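Local coordinates for protein HP0721 (Helicobacter pylori, PDB 2XRH), which is a secreted protein of unknown function from the DUF1104 family, whose helical domain holds a nicotinic acid molecule in the crystal, at residues Glu17-Met22 with Val32-Glu37. Sequence-based numbering, arbitrary orientation.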
ATOM      1  N   GLU A  17     -25.705   2.177  -2.138  1.00 19.12           N
ATOM      2  CA  GLU A  17     -25.063   3.120  -3.083  1.00 18.80           C
ATOM      3  C   GLU A  17     -24.167   4.075  -2.376  1.00 18.12           C
ATOM      4  O   GLU A  17     -22.979   4.204  -2.725  1.00 18.05           O
ATOM      5  CB  GLU A  17     -26.120   3.917  -3.845  1.00 19.97           C
ATOM      6  CG  GLU A  17     -25.541   4.932  -4.809  1.00 21.82           C
ATOM      7  CD  GLU A  17     -26.597   5.593  -5.703  1.00 27.84           C
ATOM      8  OE1 GLU A  17     -27.736   5.116  -5.755  1.00 31.61           O
ATOM      9  OE2 GLU A  17     -26.281   6.580  -6.381  1.00 30.84           O
ATOM     10  N   ASP A  18     -24.738   4.755  -1.387  1.00 17.45           N
ATOM     11  CA  ASP A  18     -23.994   5.740  -0.638  1.00 17.60           C
ATOM     12  C   ASP A  18     -22.890   5.115   0.187  1.00 16.47           C
ATOM     13  O   ASP A  18     -21.845   5.745   0.368  1.00 15.87           O
ATOM     14  CB  ASP A  18     -24.935   6.600   0.216  1.00 18.68           C
ATOM     15  CG  ASP A  18     -25.780   7.545  -0.616  1.00 21.88           C
ATOM     16  OD1 ASP A  18     -25.517   7.721  -1.846  1.00 24.54           O
ATOM     17  OD2 ASP A  18     -26.730   8.103  -0.029  1.00 25.84           O
ATOM     18  N   LEU A  19     -23.073   3.900   0.697  1.00 14.70           N
ATOM     19  CA  LEU A  19     -21.975   3.225   1.397  1.00 14.96           C
ATOM     20  C   LEU A  19     -20.824   2.941   0.436  1.00 14.64           C
ATOM     21  O   LEU A  19     -19.638   3.109   0.783  1.00 15.23           O
ATOM     22  CB  LEU A  19     -22.416   1.906   2.026  1.00 15.95           C
ATOM     23  CG  LEU A  19     -23.254   1.956   3.304  1.00 17.63           C
ATOM     24  CD1 LEU A  19     -23.703   0.551   3.717  1.00 20.73           C
ATOM     25  CD2 LEU A  19     -22.534   2.646   4.451  1.00 18.36           C
ATOM     26  N   ALA A  20     -21.144   2.477  -0.771  1.00 14.14           N
ATOM     27  CA  ALA A  20     -20.090   2.275  -1.772  1.00 14.69           C
ATOM     28  C   ALA A  20     -19.358   3.575  -2.124  1.00 14.25           C
ATOM     29  O   ALA A  20     -18.120   3.586  -2.193  1.00 14.15           O
ATOM     30  CB  ALA A  20     -20.638   1.632  -3.018  1.00 14.70           C
ATOM     31  N   LYS A  21     -20.092   4.668  -2.309  1.00 13.60           N
ATOM     32  CA  LYS A  21     -19.519   5.948  -2.734  1.00 14.08           C
ATOM     33  C   LYS A  21     -18.553   6.572  -1.721  1.00 13.19           C
ATOM     34  O   LYS A  21     -17.713   7.368  -2.096  1.00 14.27           O
ATOM     35  CB  LYS A  21     -20.629   6.932  -3.066  1.00 15.24           C
ATOM     36  CG  LYS A  21     -21.272   6.634  -4.398  1.00 16.81           C
ATOM     37  CD  LYS A  21     -22.485   7.486  -4.642  1.00 18.71           C
ATOM     38  CE  LYS A  21     -22.946   7.281  -6.075  1.00 21.26           C
ATOM     39  NZ  LYS A  21     -24.116   8.101  -6.398  1.00 25.72           N
ATOM     40  N   MET A  22     -18.672   6.177  -0.467  1.00 11.59           N
ATOM     41  CA  MET A  22     -17.795   6.713   0.590  1.00 11.86           C
ATOM     42  C   MET A  22     -16.559   5.828   0.788  1.00 11.02           C
ATOM     43  O   MET A  22     -15.715   6.127   1.634  1.00 11.23           O
ATOM     44  CB  MET A  22     -18.524   6.947   1.896  1.00 13.66           C
ATOM     45  CG  MET A  22     -19.089   5.760   2.494  1.00 14.69           C
ATOM     46  SD  MET A  22     -19.915   6.129   4.082  1.00 19.03           S
ATOM     47  CE  MET A  22     -21.377   6.948   3.533  1.00 14.94           C
ATOM     48  N   VAL A  32     -14.605   1.004  11.861  1.00 12.94           N
ATOM     49  CA  VAL A  32     -15.131  -0.256  12.382  1.00 13.41           C
ATOM     50  C   VAL A  32     -16.649  -0.341  12.131  1.00 13.63           C
ATOM     51  O   VAL A  32     -17.151  -1.353  11.659  1.00 13.53           O
ATOM     52  CB  VAL A  32     -14.780  -0.452  13.894  1.00 13.85           C
ATOM     53  CG1 VAL A  32     -15.564  -1.600  14.512  1.00 14.95           C
ATOM     54  CG2 VAL A  32     -13.278  -0.708  14.028  1.00 15.46           C
ATOM     55  N   ASP A  33     -17.372   0.720  12.416  1.00 14.34           N
ATOM     56  CA  ASP A  33     -18.791   0.752  12.170  1.00 16.12           C
ATOM     57  C   ASP A  33     -19.109   0.622  10.685  1.00 14.79           C
ATOM     58  O   ASP A  33     -20.022  -0.088  10.303  1.00 14.07           O
ATOM     59  CB  ASP A  33     -19.405   2.044  12.701  1.00 17.63           C
ATOM     60  CG  ASP A  33     -19.535   2.065  14.232  1.00 22.91           C
ATOM     61  OD1 ASP A  33     -19.340   1.029  14.900  1.00 27.77           O
ATOM     62  OD2 ASP A  33     -19.820   3.151  14.761  1.00 29.13           O
ATOM     63  N   TYR A  34     -18.322   1.274   9.840  1.00 12.94           N
ATOM     64  CA  TYR A  34     -18.526   1.158   8.400  1.00 12.27           C
ATOM     65  C   TYR A  34     -18.337  -0.274   7.932  1.00 12.27           C
ATOM     66  O   TYR A  34     -19.145  -0.800   7.168  1.00 12.64           O
ATOM     67  CB  TYR A  34     -17.533   2.070   7.700  1.00 12.36           C
ATOM     68  CG  TYR A  34     -17.590   2.079   6.174  1.00 11.40           C
ATOM     69  CD1 TYR A  34     -18.650   2.595   5.481  1.00 11.49           C
ATOM     70  CD2 TYR A  34     -16.487   1.624   5.444  1.00 12.06           C
ATOM     71  CE1 TYR A  34     -18.660   2.613   4.071  1.00 11.08           C
ATOM     72  CE2 TYR A  34     -16.476   1.654   4.075  1.00 11.42           C
ATOM     73  CZ  TYR A  34     -17.549   2.137   3.381  1.00 11.18           C
ATOM     74  OH  TYR A  34     -17.530   2.163   2.002  1.00 11.71           O
ATOM     75  N   THR A  35     -17.270  -0.900   8.363  1.00 12.98           N
ATOM     76  CA  THR A  35     -16.929  -2.260   7.968  1.00 12.87           C
ATOM     77  C   THR A  35     -17.979  -3.244   8.470  1.00 13.69           C
ATOM     78  O   THR A  35     -18.420  -4.103   7.720  1.00 14.39           O
ATOM     79  CB  THR A  35     -15.551  -2.625   8.517  1.00 13.11           C
ATOM     80  OG1 THR A  35     -14.573  -1.694   8.028  1.00 15.66           O
ATOM     81  CG2 THR A  35     -15.129  -4.028   8.164  1.00 16.60           C
ATOM     82  N   LYS A  36     -18.419  -3.080   9.720  1.00 15.29           N
ATOM     83  CA  LYS A  36     -19.525  -3.883  10.237  1.00 15.75           C
ATOM     84  C   LYS A  36     -20.786  -3.714   9.382  1.00 14.76           C
ATOM     85  O   LYS A  36     -21.463  -4.703   9.103  1.00 15.82           O
ATOM     86  CB  LYS A  36     -19.792  -3.566  11.715  1.00 15.70           C
ATOM     87  CG  LYS A  36     -18.671  -4.015  12.651  1.00 19.25           C
ATOM     88  CD  LYS A  36     -18.918  -3.595  14.097  1.00 23.98           C
ATOM     89  CE  LYS A  36     -17.889  -4.247  15.006  1.00 26.16           C
ATOM     90  NZ  LYS A  36     -18.089  -3.867  16.466  1.00 31.15           N
ATOM     91  N   GLU A  37     -21.111  -2.505   8.969  1.00 14.39           N
ATOM     92  CA  GLU A  37     -22.287  -2.272   8.150  1.00 14.10           C
ATOM     93  C   GLU A  37     -22.155  -2.945   6.776  1.00 14.99           C
ATOM     94  O   GLU A  37     -23.070  -3.601   6.318  1.00 15.57           O
ATOM     95  CB  GLU A  37     -22.631  -0.810   7.999  1.00 14.92           C
ATOM     96  CG  GLU A  37     -23.988  -0.576   7.321  1.00 14.57           C
ATOM     97  CD  GLU A  37     -25.192  -0.927   8.219  1.00 19.76           C
ATOM     98  OE1 GLU A  37     -25.043  -0.899   9.463  1.00 22.75           O
ATOM     99  OE2 GLU A  37     -26.265  -1.240   7.680  1.00 22.00           O
TER
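Y34 reaches from helix 31-44 to the backbone of helix 16-21, where its OH donates a hydrogen bond to L19 O at 2.6 Å. The bond bends to 148° at the L19 oxygen, and the tyrosine oxygen stands 32° off the carbonyl plane. L19 O itself lies at the edge of the tyrosine ring, near the ring plane. CG of Y34 is anti to the backbone N (chi1 180°). The axes of 17-21 and 32-37 come within 11.5 Å, and the ring fills part of this gap. The L19 side chain runs the opposite way past the ring, with CD2 3.9 Å from Y34 CE1. Its other methyl, CD1, meets the aliphatic CG of E37 at 3.8 Å, and these two side chains cross at about a right angle. E37 OE2 forms a salt bridge with R41 NE. M22 passes the ring heading the other way, its CG 3.5 Å from Y34 CE1. M22 SD lies oblique to the Y34 ring, 4.7 Å from its centroid, in a Met-aromatic contact. F11 packs edge-to-face with Y34, and L57 of helix 47-65 touches it too. The tyrosine thus ties two helices together in the buried core of this DUF1104 helical domain, beside the nicotinic acid pocket that includes T35.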